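Long-range contacts in aclacinomycin oxidoreductase (AknOx) (Streptomyces galilaeus, PDB 2IPI), which oxidises the terminal sugar of aclacinomycins in the last two steps of their biosynthesis, using a bicovalently bound FAD and molecular oxygen: residues L166-G171 and L396-G401; A287-V292 and I307-G312; K402-P407 and Q415-I420; V142-G147 and Q239-A244. All coordinates share one frame; numbering follows the deposited sequence.

Interaction 1 (L166-G171 and L396-G401); sequences LSRRDG and LYSYGG. With AKY (methyl (2S,4R)-2-ethyl-2,5,7-trihydroxy-6,11-dioxo-4-{[2,3,6-trideoxy-4-O-{2,6-dideoxy-4-O-[(2S,6S)-6-methyl-5-oxotetrahydro-2h -pyran-2-yl]-alpha-D-lyxo-hexopyranosyl}-3-(dimethylamino)-D-ribo-hexopyranosyl]oxy}-1,2,3,4,6,11-hexahydrotetracene-1-c arboxylate), chain E.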
# COMPACT_ATOMS: atom_id res chain seq x y z
N LEU A 166 0.96 -9.59 7.92
CA LEU A 166 0.69 -11.01 7.70
C LEU A 166 0.91 -11.42 6.26
O LEU A 166 0.62 -12.57 5.89
CB LEU A 166 -0.72 -11.38 8.18
CG LEU A 166 -1.02 -11.17 9.66
CD1 LEU A 166 -2.47 -11.46 10.01
CD2 LEU A 166 -0.12 -12.03 10.54
N SER A 167 1.43 -10.54 5.39
CA SER A 167 1.56 -11.02 3.99
C SER A 167 2.51 -12.21 3.86
O SER A 167 2.20 -13.18 3.16
CB SER A 167 2.04 -9.90 3.07
OG SER A 167 1.16 -8.79 3.17
N ARG A 168 3.64 -12.14 4.54
CA ARG A 168 4.61 -13.22 4.56
C ARG A 168 3.97 -14.59 4.78
O ARG A 168 4.41 -15.54 4.14
CB ARG A 168 5.65 -13.00 5.68
CG ARG A 168 6.84 -12.19 5.19
CD ARG A 168 8.16 -12.80 5.65
NE ARG A 168 8.62 -12.30 6.92
CZ ARG A 168 9.61 -12.81 7.65
NH1 ARG A 168 10.31 -13.88 7.26
NH2 ARG A 168 9.91 -12.22 8.80
N ARG A 169 2.97 -14.61 5.64
CA ARG A 169 2.22 -15.76 6.16
C ARG A 169 1.07 -16.17 5.22
O ARG A 169 0.90 -17.37 4.95
CB ARG A 169 1.68 -15.53 7.58
CG ARG A 169 0.33 -14.87 7.79
CD ARG A 169 -0.26 -15.02 9.18
NE ARG A 169 -0.95 -16.28 9.39
CZ ARG A 169 -2.20 -16.45 9.83
NH1 ARG A 169 -2.96 -15.42 10.13
NH2 ARG A 169 -2.68 -17.68 9.98
N ASP A 170 0.30 -15.22 4.75
CA ASP A 170 -0.90 -15.49 3.96
C ASP A 170 -0.92 -14.82 2.59
O ASP A 170 -1.87 -15.11 1.85
CB ASP A 170 -2.14 -14.99 4.69
CG ASP A 170 -2.39 -15.57 6.07
OD1 ASP A 170 -2.03 -16.73 6.32
OD2 ASP A 170 -2.96 -14.84 6.90
N GLY A 171 0.03 -13.98 2.24
CA GLY A 171 0.17 -13.30 0.97
C GLY A 171 -0.47 -11.94 0.88
O GLY A 171 -0.77 -11.28 1.88
N LEU A 396 12.82 -0.34 5.40
CA LEU A 396 12.98 -1.62 4.74
C LEU A 396 11.99 -2.61 5.38
O LEU A 396 12.00 -2.76 6.60
CB LEU A 396 14.39 -2.19 4.83
CG LEU A 396 15.54 -1.19 4.62
CD1 LEU A 396 16.87 -1.80 5.05
CD2 LEU A 396 15.59 -0.76 3.16
N TYR A 397 11.17 -3.24 4.55
CA TYR A 397 10.18 -4.21 5.00
C TYR A 397 10.55 -5.64 4.64
O TYR A 397 10.85 -5.95 3.49
CB TYR A 397 8.79 -3.90 4.39
CG TYR A 397 8.35 -2.51 4.73
CD1 TYR A 397 8.85 -1.39 4.05
CD2 TYR A 397 7.44 -2.30 5.75
CE1 TYR A 397 8.44 -0.11 4.38
CE2 TYR A 397 7.03 -1.02 6.09
CZ TYR A 397 7.53 0.07 5.40
OH TYR A 397 7.10 1.33 5.75
N SER A 398 10.51 -6.51 5.64
CA SER A 398 10.59 -7.94 5.34
C SER A 398 9.39 -8.25 4.43
O SER A 398 8.31 -7.69 4.68
CB SER A 398 10.62 -8.80 6.59
OG SER A 398 9.41 -8.69 7.34
N TYR A 399 9.59 -9.07 3.42
CA TYR A 399 8.58 -9.34 2.39
C TYR A 399 8.74 -10.75 1.85
O TYR A 399 9.43 -11.60 2.42
CB TYR A 399 8.67 -8.33 1.25
CG TYR A 399 7.39 -8.08 0.48
CD1 TYR A 399 7.38 -8.23 -0.90
CD2 TYR A 399 6.20 -7.68 1.08
CE1 TYR A 399 6.23 -8.01 -1.66
CE2 TYR A 399 5.05 -7.46 0.34
CZ TYR A 399 5.07 -7.62 -1.02
OH TYR A 399 3.92 -7.40 -1.75
N GLY A 400 8.09 -11.01 0.71
CA GLY A 400 8.22 -12.36 0.14
C GLY A 400 7.25 -13.31 0.81
O GLY A 400 6.07 -12.96 0.96
N GLY A 401 7.71 -14.48 1.22
CA GLY A 401 6.79 -15.38 1.92
C GLY A 401 5.83 -16.05 0.95
O GLY A 401 6.14 -16.45 -0.18
O15 AKY E . 3.95 0.34 3.34
C42 AKY E . 3.80 1.28 4.14
C40 AKY E . 3.94 0.95 5.64
C38 AKY E . 3.86 2.11 6.55
C39 AKY E . 3.79 2.81 3.72
C41 AKY E . 4.44 3.54 2.81
O14 AKY E . 3.27 3.68 4.70
C37 AKY E . 3.88 3.48 5.97
O13 AKY E . 3.42 4.39 6.94
C35 AKY E . 4.08 5.61 7.00
C34 AKY E . 5.01 5.73 8.21
C36 AKY E . 5.55 4.47 8.62
O11 AKY E . 4.38 6.44 9.42
C33 AKY E . 3.13 6.78 6.85
O12 AKY E . 2.21 6.78 5.64
C32 AKY E . 2.54 7.19 8.05
C31 AKY E . 3.49 7.60 8.99
O7 AKY E . 7.28 11.83 12.15
C7 AKY E . 6.61 12.85 12.88
C8 AKY E . 6.02 12.27 14.12
C9 AKY E . 7.07 12.16 15.19
O9 AKY E . 8.16 11.52 14.61
C13 AKY E . 6.49 11.45 16.36
C14 AKY E . 6.11 10.07 15.81
C20 AKY E . 7.64 13.89 13.19
C19 AKY E . 8.10 14.18 14.48
C10 AKY E . 7.40 13.53 15.64
C11 AKY E . 9.03 15.20 14.68
C18 AKY E . 9.49 15.96 13.61
C17 AKY E . 9.03 15.69 12.31
C6 AKY E . 8.12 14.65 12.13
O6 AKY E . 7.66 14.36 10.90
C12 AKY E . 10.39 17.03 13.84
O3 AKY E . 10.82 17.29 14.99
C15 AKY E . 10.80 17.84 12.75
C1 AKY E . 11.62 18.94 12.99
C2 AKY E . 12.01 19.80 11.96
C3 AKY E . 11.56 19.52 10.67
C16 AKY E . 10.33 17.57 11.45
C5 AKY E . 9.45 16.49 11.22
O5 AKY E . 8.94 16.20 10.12
C4 AKY E . 10.74 18.43 10.42
O4 AKY E . 10.33 18.23 9.14
O18 AKY E . 4.31 8.72 8.61
C45 AKY E . 6.58 11.49 10.95
C43 AKY E . 6.13 14.34 15.90
O16 AKY E . 5.52 14.89 14.98
O17 AKY E . 5.66 14.52 17.17
C44 AKY E . 5.65 15.92 17.44
O19 AKY E . 5.22 11.19 11.15
C47 AKY E . 6.46 9.70 9.17
N11 AKY E . 6.64 10.05 7.75
C52 AKY E . 7.45 9.23 6.92
C51 AKY E . 5.56 10.70 7.08
C46 AKY E . 7.30 10.32 10.28
C48 AKY E . 5.10 9.25 9.70
C49 AKY E . 4.35 10.43 10.30
C50 AKY E . 3.23 11.12 9.51

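Interaction 2 (A287-V292 and I307-G312); sequences ASMHSV and IQIDGG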
# COMPACT_ATOMS: atom_id res chain seq x y z
N ALA A 287 8.06 -17.30 8.11
CA ALA A 287 6.99 -16.72 7.30
C ALA A 287 6.02 -15.92 8.15
O ALA A 287 5.32 -15.03 7.66
CB ALA A 287 6.24 -17.78 6.52
N SER A 288 5.94 -16.20 9.46
CA SER A 288 4.98 -15.49 10.28
C SER A 288 5.57 -14.24 10.92
O SER A 288 4.81 -13.53 11.58
CB SER A 288 4.43 -16.43 11.36
OG SER A 288 3.63 -17.41 10.72
N MET A 289 6.85 -13.98 10.72
CA MET A 289 7.48 -12.76 11.26
C MET A 289 7.32 -11.57 10.33
O MET A 289 7.36 -11.73 9.10
CB MET A 289 8.97 -13.02 11.51
CG MET A 289 9.66 -12.10 12.51
SD MET A 289 11.47 -12.11 12.44
CE MET A 289 11.76 -11.03 11.04
N HIS A 290 7.14 -10.37 10.85
CA HIS A 290 7.20 -9.14 10.06
C HIS A 290 8.14 -8.14 10.73
O HIS A 290 8.18 -8.06 11.97
CB HIS A 290 5.81 -8.54 9.90
CG HIS A 290 5.74 -7.27 9.11
ND1 HIS A 290 5.53 -6.04 9.71
CD2 HIS A 290 5.83 -7.01 7.79
CE1 HIS A 290 5.51 -5.08 8.80
NE2 HIS A 290 5.69 -5.65 7.62
N SER A 291 8.90 -7.39 9.93
CA SER A 291 9.68 -6.28 10.48
C SER A 291 9.74 -5.12 9.48
O SER A 291 9.71 -5.32 8.28
CB SER A 291 11.11 -6.67 10.85
OG SER A 291 11.94 -6.84 9.73
N VAL A 292 9.84 -3.94 10.07
CA VAL A 292 10.09 -2.68 9.41
C VAL A 292 11.38 -2.07 9.97
O VAL A 292 11.49 -1.90 11.18
CB VAL A 292 8.94 -1.69 9.59
CG1 VAL A 292 9.23 -0.38 8.87
CG2 VAL A 292 7.64 -2.31 9.10
N ILE A 307 10.10 -5.39 14.94
CA ILE A 307 9.85 -6.77 14.54
C ILE A 307 8.63 -7.37 15.23
O ILE A 307 8.34 -7.09 16.40
CB ILE A 307 11.11 -7.61 14.80
CG1 ILE A 307 10.88 -8.82 15.69
CG2 ILE A 307 12.26 -6.77 15.36
CD1 ILE A 307 12.14 -9.63 15.94
N GLN A 308 7.86 -8.21 14.53
CA GLN A 308 6.73 -8.81 15.25
C GLN A 308 6.46 -10.23 14.75
O GLN A 308 6.87 -10.58 13.65
CB GLN A 308 5.49 -7.94 15.13
CG GLN A 308 4.83 -7.96 13.76
CD GLN A 308 3.82 -6.84 13.58
OE1 GLN A 308 2.71 -6.86 14.13
NE2 GLN A 308 4.23 -5.85 12.79
N ILE A 309 5.78 -11.03 15.56
CA ILE A 309 5.45 -12.41 15.21
C ILE A 309 4.29 -12.92 16.08
O ILE A 309 4.03 -12.38 17.15
CB ILE A 309 6.65 -13.37 15.38
CG1 ILE A 309 6.51 -14.66 14.61
CG2 ILE A 309 6.89 -13.64 16.86
CD1 ILE A 309 7.79 -15.38 14.24
N ASP A 310 3.62 -13.97 15.62
CA ASP A 310 2.53 -14.57 16.38
C ASP A 310 3.12 -15.17 17.65
O ASP A 310 3.90 -16.12 17.59
CB ASP A 310 1.82 -15.60 15.52
CG ASP A 310 0.98 -16.66 16.17
OD1 ASP A 310 0.33 -16.42 17.20
OD2 ASP A 310 0.96 -17.79 15.60
N GLY A 311 2.74 -14.61 18.78
CA GLY A 311 3.18 -15.07 20.08
C GLY A 311 2.73 -16.48 20.42
O GLY A 311 3.13 -17.03 21.45
N GLY A 312 1.90 -17.10 19.59
CA GLY A 312 1.49 -18.48 19.85
C GLY A 312 2.31 -19.50 19.12
O GLY A 312 1.98 -20.70 19.20

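Interaction 3 (K402-P407 and Q415-I420); sequences KVNSVP and QRDSII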
# COMPACT_ATOMS: atom_id res chain seq x y z
N LYS A 402 4.59 -16.18 1.41
CA LYS A 402 3.50 -16.71 0.63
C LYS A 402 3.21 -15.84 -0.60
O LYS A 402 2.67 -16.38 -1.57
CB LYS A 402 2.27 -16.86 1.53
CG LYS A 402 1.04 -17.48 0.88
CD LYS A 402 0.97 -18.97 1.11
CE LYS A 402 0.57 -19.26 2.57
NZ LYS A 402 0.74 -20.73 2.83
N VAL A 403 3.48 -14.55 -0.59
CA VAL A 403 3.21 -13.75 -1.79
C VAL A 403 3.92 -14.33 -3.01
O VAL A 403 3.47 -14.20 -4.14
CB VAL A 403 3.62 -12.28 -1.63
CG1 VAL A 403 5.13 -12.13 -1.53
CG2 VAL A 403 3.10 -11.46 -2.80
N ASN A 404 5.08 -14.96 -2.76
CA ASN A 404 5.92 -15.42 -3.85
C ASN A 404 5.52 -16.79 -4.38
O ASN A 404 6.27 -17.41 -5.12
CB ASN A 404 7.40 -15.47 -3.39
CG ASN A 404 7.99 -14.08 -3.29
OD1 ASN A 404 7.31 -13.06 -3.40
ND2 ASN A 404 9.31 -14.02 -3.07
N SER A 405 4.34 -17.23 -3.97
CA SER A 405 3.84 -18.57 -4.26
C SER A 405 2.84 -18.49 -5.42
O SER A 405 2.57 -19.49 -6.07
CB SER A 405 3.16 -19.21 -3.05
OG SER A 405 3.83 -18.99 -1.81
N VAL A 406 2.30 -17.31 -5.67
CA VAL A 406 1.41 -17.05 -6.79
C VAL A 406 2.16 -16.72 -8.07
O VAL A 406 3.06 -15.87 -8.04
CB VAL A 406 0.52 -15.83 -6.44
CG1 VAL A 406 -0.42 -15.49 -7.58
CG2 VAL A 406 -0.23 -16.07 -5.14
N PRO A 407 1.84 -17.29 -9.21
CA PRO A 407 2.45 -16.88 -10.48
C PRO A 407 2.23 -15.40 -10.78
O PRO A 407 1.15 -14.84 -10.61
CB PRO A 407 1.72 -17.74 -11.52
CG PRO A 407 1.32 -18.95 -10.74
CD PRO A 407 0.87 -18.40 -9.40
N GLN A 415 4.70 -8.40 -8.91
CA GLN A 415 5.95 -8.59 -8.17
C GLN A 415 5.88 -9.79 -7.24
O GLN A 415 5.53 -9.69 -6.08
CB GLN A 415 6.25 -7.30 -7.39
CG GLN A 415 6.66 -6.15 -8.29
CD GLN A 415 5.50 -5.28 -8.75
OE1 GLN A 415 5.70 -4.29 -9.47
NE2 GLN A 415 4.28 -5.61 -8.32
N ARG A 416 6.22 -10.97 -7.76
CA ARG A 416 6.11 -12.17 -6.93
C ARG A 416 7.45 -12.85 -6.71
O ARG A 416 7.50 -14.08 -6.58
CB ARG A 416 5.09 -13.14 -7.56
CG ARG A 416 3.71 -12.50 -7.67
CD ARG A 416 3.03 -12.28 -6.32
NE ARG A 416 1.62 -11.94 -6.52
CZ ARG A 416 0.64 -12.21 -5.66
NH1 ARG A 416 0.93 -12.83 -4.52
NH2 ARG A 416 -0.61 -11.86 -5.94
N ASP A 417 8.55 -12.11 -6.63
CA ASP A 417 9.83 -12.80 -6.31
C ASP A 417 10.80 -11.76 -5.74
O ASP A 417 11.94 -11.68 -6.17
CB ASP A 417 10.40 -13.53 -7.51
CG ASP A 417 11.68 -14.30 -7.30
OD1 ASP A 417 12.63 -14.14 -8.09
OD2 ASP A 417 11.81 -15.09 -6.34
N SER A 418 10.27 -11.00 -4.78
CA SER A 418 11.04 -10.02 -4.03
C SER A 418 11.17 -10.45 -2.57
O SER A 418 10.31 -11.16 -2.04
CB SER A 418 10.41 -8.63 -4.13
OG SER A 418 10.53 -8.13 -5.46
N ILE A 419 12.26 -10.00 -1.93
CA ILE A 419 12.59 -10.42 -0.57
C ILE A 419 12.38 -9.29 0.43
O ILE A 419 12.20 -9.53 1.63
CB ILE A 419 14.04 -10.91 -0.47
CG1 ILE A 419 15.10 -9.80 -0.56
CG2 ILE A 419 14.34 -11.99 -1.51
CD1 ILE A 419 16.52 -10.31 -0.75
N ILE A 420 12.43 -8.05 -0.07
CA ILE A 420 12.27 -6.85 0.74
C ILE A 420 11.60 -5.73 -0.03
O ILE A 420 11.85 -5.57 -1.22
CB ILE A 420 13.64 -6.36 1.25
CG1 ILE A 420 14.36 -7.33 2.19
CG2 ILE A 420 13.51 -5.00 1.93
CD1 ILE A 420 15.87 -7.24 2.13
O HOH W 1 7.33 -10.05 -3.83

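Interaction 4 (V142-G147 and Q239-A244); sequences VTIPAG and QLLPKA. With FAD (flavin-adenine dinucleotide), chain F.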
# COMPACT_ATOMS: atom_id res chain seq x y z
N VAL A 142 -11.05 -14.10 12.60
CA VAL A 142 -10.31 -14.22 11.34
C VAL A 142 -9.75 -12.86 10.94
O VAL A 142 -9.98 -11.90 11.68
CB VAL A 142 -11.32 -14.82 10.36
CG1 VAL A 142 -10.81 -14.96 8.97
CG2 VAL A 142 -11.76 -16.22 10.83
N THR A 143 -9.03 -12.73 9.83
CA THR A 143 -8.56 -11.46 9.29
C THR A 143 -8.21 -11.55 7.80
O THR A 143 -8.33 -12.60 7.20
CB THR A 143 -7.29 -10.97 10.01
OG1 THR A 143 -7.31 -11.37 11.38
CG2 THR A 143 -7.24 -9.45 10.01
N ILE A 144 -7.73 -10.44 7.24
CA ILE A 144 -7.10 -10.37 5.94
C ILE A 144 -5.68 -9.79 6.07
O ILE A 144 -5.44 -8.94 6.93
CB ILE A 144 -7.91 -9.52 4.95
CG1 ILE A 144 -8.36 -8.15 5.44
CG2 ILE A 144 -9.10 -10.34 4.44
CD1 ILE A 144 -9.03 -7.32 4.36
N PRO A 145 -4.73 -10.25 5.25
CA PRO A 145 -3.37 -9.68 5.30
C PRO A 145 -3.25 -8.31 4.64
O PRO A 145 -2.60 -8.14 3.61
CB PRO A 145 -2.55 -10.70 4.50
CG PRO A 145 -3.53 -11.38 3.61
CD PRO A 145 -4.86 -11.34 4.28
N ALA A 146 -3.90 -7.32 5.27
CA ALA A 146 -3.89 -5.96 4.75
C ALA A 146 -2.84 -5.10 5.43
O ALA A 146 -2.05 -5.53 6.28
CB ALA A 146 -5.26 -5.33 4.90
N GLY A 147 -2.80 -3.82 5.07
CA GLY A 147 -1.81 -2.87 5.54
C GLY A 147 -1.74 -2.71 7.05
O GLY A 147 -2.50 -3.35 7.79
N GLN A 239 -13.58 -20.36 9.03
CA GLN A 239 -12.55 -21.15 8.36
C GLN A 239 -12.47 -20.74 6.88
O GLN A 239 -11.87 -21.48 6.10
CB GLN A 239 -12.82 -22.64 8.42
CG GLN A 239 -12.76 -23.28 9.80
CD GLN A 239 -12.62 -24.78 9.67
OE1 GLN A 239 -11.55 -25.33 9.38
NE2 GLN A 239 -13.74 -25.47 9.89
N LEU A 240 -13.05 -19.59 6.56
CA LEU A 240 -13.09 -19.15 5.16
C LEU A 240 -12.07 -18.06 4.89
O LEU A 240 -11.88 -17.65 3.73
CB LEU A 240 -14.50 -18.70 4.75
CG LEU A 240 -15.52 -19.83 4.59
CD1 LEU A 240 -16.80 -19.36 3.93
CD2 LEU A 240 -14.91 -20.99 3.81
N LEU A 241 -11.39 -17.56 5.92
CA LEU A 241 -10.27 -16.64 5.72
C LEU A 241 -9.25 -16.93 6.84
O LEU A 241 -9.65 -17.57 7.83
CB LEU A 241 -10.66 -15.18 5.71
CG LEU A 241 -11.61 -14.53 4.74
CD1 LEU A 241 -12.21 -13.25 5.29
CD2 LEU A 241 -10.80 -14.23 3.48
N PRO A 242 -8.01 -16.49 6.74
CA PRO A 242 -7.02 -16.81 7.78
C PRO A 242 -7.45 -16.32 9.15
O PRO A 242 -8.06 -15.26 9.34
CB PRO A 242 -5.77 -16.06 7.31
CG PRO A 242 -5.94 -16.07 5.81
CD PRO A 242 -7.40 -15.66 5.67
N LYS A 243 -7.09 -17.14 10.15
CA LYS A 243 -7.35 -16.83 11.54
C LYS A 243 -6.31 -15.91 12.14
O LYS A 243 -5.12 -16.08 11.88
CB LYS A 243 -7.37 -18.12 12.38
CG LYS A 243 -8.70 -18.29 13.10
CD LYS A 243 -9.74 -18.82 12.12
CE LYS A 243 -9.96 -20.31 12.33
NZ LYS A 243 -11.11 -20.53 13.27
N ALA A 244 -6.76 -14.96 12.95
CA ALA A 244 -5.85 -14.03 13.61
C ALA A 244 -4.85 -14.78 14.48
O ALA A 244 -5.16 -15.86 14.98
CB ALA A 244 -6.60 -12.99 14.43
PA FAD F . -7.79 7.42 -1.37
O1A FAD F . -7.09 8.63 -1.56
O2A FAD F . -9.21 7.65 -1.10
O5B FAD F . -7.61 6.47 -2.61
C5B FAD F . -6.39 6.19 -3.17
C4B FAD F . -6.55 5.81 -4.64
O4B FAD F . -7.60 4.90 -4.76
C3B FAD F . -6.99 7.02 -5.48
O3B FAD F . -6.59 6.87 -6.80
C2B FAD F . -8.51 6.95 -5.43
O2B FAD F . -9.18 7.59 -6.48
C1B FAD F . -8.69 5.45 -5.42
N9A FAD F . -9.99 5.01 -4.89
C8A FAD F . -10.53 5.34 -3.71
N7A FAD F . -11.70 4.74 -3.55
C5A FAD F . -11.93 4.04 -4.66
C6A FAD F . -12.98 3.22 -5.06
N6A FAD F . -13.93 3.01 -4.24
N1A FAD F . -12.93 2.62 -6.24
C2A FAD F . -11.87 2.79 -6.99
N3A FAD F . -10.85 3.55 -6.64
C4A FAD F . -10.87 4.18 -5.51
N1 FAD F . -0.20 0.44 1.83
C2 FAD F . 0.17 -0.88 1.96
O2 FAD F . 0.16 -1.64 1.09
N3 FAD F . 0.57 -1.31 3.20
C4 FAD F . 0.61 -0.47 4.30
O4 FAD F . 0.87 -0.93 5.37
C4X FAD F . 0.22 0.86 4.15
N5 FAD F . 0.26 1.74 5.19
C5X FAD F . -0.18 3.02 5.06
C6 FAD F . -0.22 3.87 6.17
C7 FAD F . -0.61 5.17 6.01
C7M FAD F . -0.73 5.99 7.25
C8 FAD F . -1.08 5.63 4.77
C8M FAD F . -1.80 6.95 4.69
C9 FAD F . -1.05 4.75 3.71
C9A FAD F . -0.58 3.46 3.81
N10 FAD F . -0.55 2.61 2.72
C10 FAD F . -0.19 1.31 2.90
C1' FAD F . -0.41 3.13 1.33
C2' FAD F . -1.71 3.40 0.58
O2' FAD F . -2.11 4.73 0.41
C3' FAD F . -2.90 2.62 1.10
O3' FAD F . -2.65 1.25 1.11
C4' FAD F . -4.09 3.13 0.24
O4' FAD F . -3.76 3.67 -0.97
C5' FAD F . -5.08 4.11 0.83
O5' FAD F . -6.19 4.24 0.00
P FAD F . -7.28 5.25 0.47
O1P FAD F . -8.58 4.76 0.18
O2P FAD F . -7.08 5.49 1.83
O3P FAD F . -7.00 6.63 -0.23

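Interaction 1 (L166-G171 and L396-G401)
Arg168 lays the aliphatic part of its bent side chain against the backbone that follows strand 391-398. Its CG is 3.8 Å from Tyr399 O and its CD 3.7 Å from the same oxygen, which is hydrogen-bonded to Ser280 OG. Farther out, Arg168 NE passes Ser398 OG at 3.7 Å. That distance is van der Waals: Arg168 NE makes a weak hydrogen bond to Met289 O, and Ser398 OG pairs with Ser291 N. No hydrogen bond joins the two segments directly. The contact brings the short helix 167-170, within the PCMH-type FAD-binding region, against the end of a strand from the seven-stranded antiparallel sheet.

Backbone meets backbone at Gly401, whose CA lies 3.3 Å from Arg168 O in a CA-H...O contact (angle at H 131°). The CA atoms of Arg168 and Gly401 are 4.0 Å apart. Gly401 has positive phi (76°), and a CB at this position would fall about 2.2 Å from Arg168 O, so the close approach depends on the missing side chain.

The ligand contact belongs to Tyr397, an active-site proton acceptor. Its CE2, CZ and OH approach C40 in the oxidised terminal sugar, and Tyr397 OH stands 3.2 Å from AKY C40.

Interaction 2 (A287-V292 and I307-G312)
His290 and Gln308 form an antiparallel hydrogen-bonded pair in which each backbone N-H meets the other residue's carbonyl. His290 N donates to Gln308 O at 2.8 Å, and Gln308 N donates to His290 O at 2.6 Å with the N-H...O angle at 154°. Both carbonyls also receive a CA-H...O contact: Met289 CA lies 3.3 Å from Gln308 O, and Ile307 CA is equally close to His290 O. The next pair, Ser291 with Ile307, is non-hydrogen-bonded, and its CB atoms stand 4.1 Å apart. Strand 391-398 pairs along the other edge of strand 290-296.

The two segments come from the hairpin of strands 290-296 and 302-310, central in the seven-stranded antiparallel sheet; their short axes run 167° apart.

On the face that holds His290 and Gln308, the two side chains lie alongside each other. Gln308 NE2 approaches His290 ND1 at the edge of the imidazole, 3.3 Å away, but the bond is weak and the amide plane is turned 59° from the ring. Met289 and Ile309 supply the apolar part, with Met289 CB 3.8 Å from Ile309 CD1, and helix 316-327 packs against both side chains. At the strand end, Asp310 OD1 accepts Gly312 N from above the carboxylate plane, forming an Asx turn, and is also hydrogen-bonded to Thr246 N.

Interaction 3 (K402-P407 and Q415-I420)
The loop joining the adjacent antiparallel strands 391-398 and 420-428 folds back on itself here, with Arg416 and Asn404 bridging its two limbs. Arg416 NH1 donates to Val403 O at 2.9 Å and 160°. The acceptor lies near the guanidinium plane, and the donor sits in the carbonyl plane on a lone pair. The same NH1 has a second partner in a salt bridge with Asp175, while Arg416 NE is hydrogen-bonded to Thr413 O. A bend at chi2 (-69°) carries CD of Arg416 close to Val403. Val406 lies over one face of the guanidinium, its CG2 3.5 Å from Arg416 NH1, and Val403 CG2 reaches within 3.6 Å of Arg416 CD.

The outgoing limb includes the end of a 3-10 segment at Lys402 and Val403, where Lys402 O accepts both Ser405 N and Ser405 OG from one face of its plane. The returning limb has no regular structure before strand 420-428.

Asn404 makes the second bridge. Its ND2 donates to Ser418 O at 3.2 Å, from above the plane of that carbonyl. Asn404 OD1 takes a hydrogen bond from a water at 3.0 Å. The same water donates to Gln415 O and accepts Ser418 N at 3.2 Å, tying the amide to two backbone groups of the opposite limb. Asp417 and Ser418 turn their polar ends to partners beyond the loop: Asp417 forms a salt bridge with Arg369, and Ser418 OG a hydrogen bond with Glu463.

Interaction 4 (V142-G147 and Q239-A244)
A single backbone bridge, Val142 with Lys243, joins two irregular loops; where they touch, the two run 105° apart, and only one bridge forms. The CA atoms of Val142 and Lys243 approach to 4.0 Å. The one hydrogen bond across the contact runs from Thr143 N to Pro242 O at 2.8 Å, with the position of that oxygen less certain because of a close neighbour in the model.

Side chains fill in around the bridge. Val142 turns CG1 to Leu241 CB, an apolar contact, but the place of this methyl is doubtful because it lies too close to Pro242 O. The other methyl, Val142 CG2, meets the aliphatic CD of Lys243 at 3.5 Å, the two side chains crossing at a slant. Thr143 OG1 lies 3.5 Å from Ala244 CB, and Ile144 CG2 is in looser touch with Leu241 CD1.

The first loop follows helix 129-140 in the PCMH-type FAD-binding region, and the second leads from strand 221-227 into strand 248-256 of the large antiparallel sheet. Trp344 touches both Thr143 and Ala244.

Beyond the contact, Pro145 is the centre of an inverse gamma turn closed by Ala146 N donating to Ile144 O at 2.8 Å. The chain then reaches the flavin, where Gly147 CA lies 3.3 Å from FAD O4, one of the two carbonyl oxygens of the isoalloxazine, on C4. Val148 N is hydrogen-bonded to the cofactor, and Cys149 is one of its two covalent attachment points.

In the fold
Interaction 1 is the hub, touching each of the other three. Its centre lies 9 Å from that of interaction 2, the two sharing a sheet in which strands 391-398 and 290-296 are neighbours. Towards interaction 3, Arg168 O meets Lys402 N at 2.8 Å; towards interaction 4, Arg169 NH1 meets Lys243 O at 2.9 Å. Interactions 2, 3 and 4 do not touch one another. Interaction 1 itself holds the proton acceptor Tyr397; the side chain of His290 in interaction 2 is about 4 Å from that of Tyr397 and about 7 Å from both FAD and AKY, whereas interaction 4 reaches the flavin directly and interaction 3 stays about 11 Å from FAD, measured from the side chain of Val403.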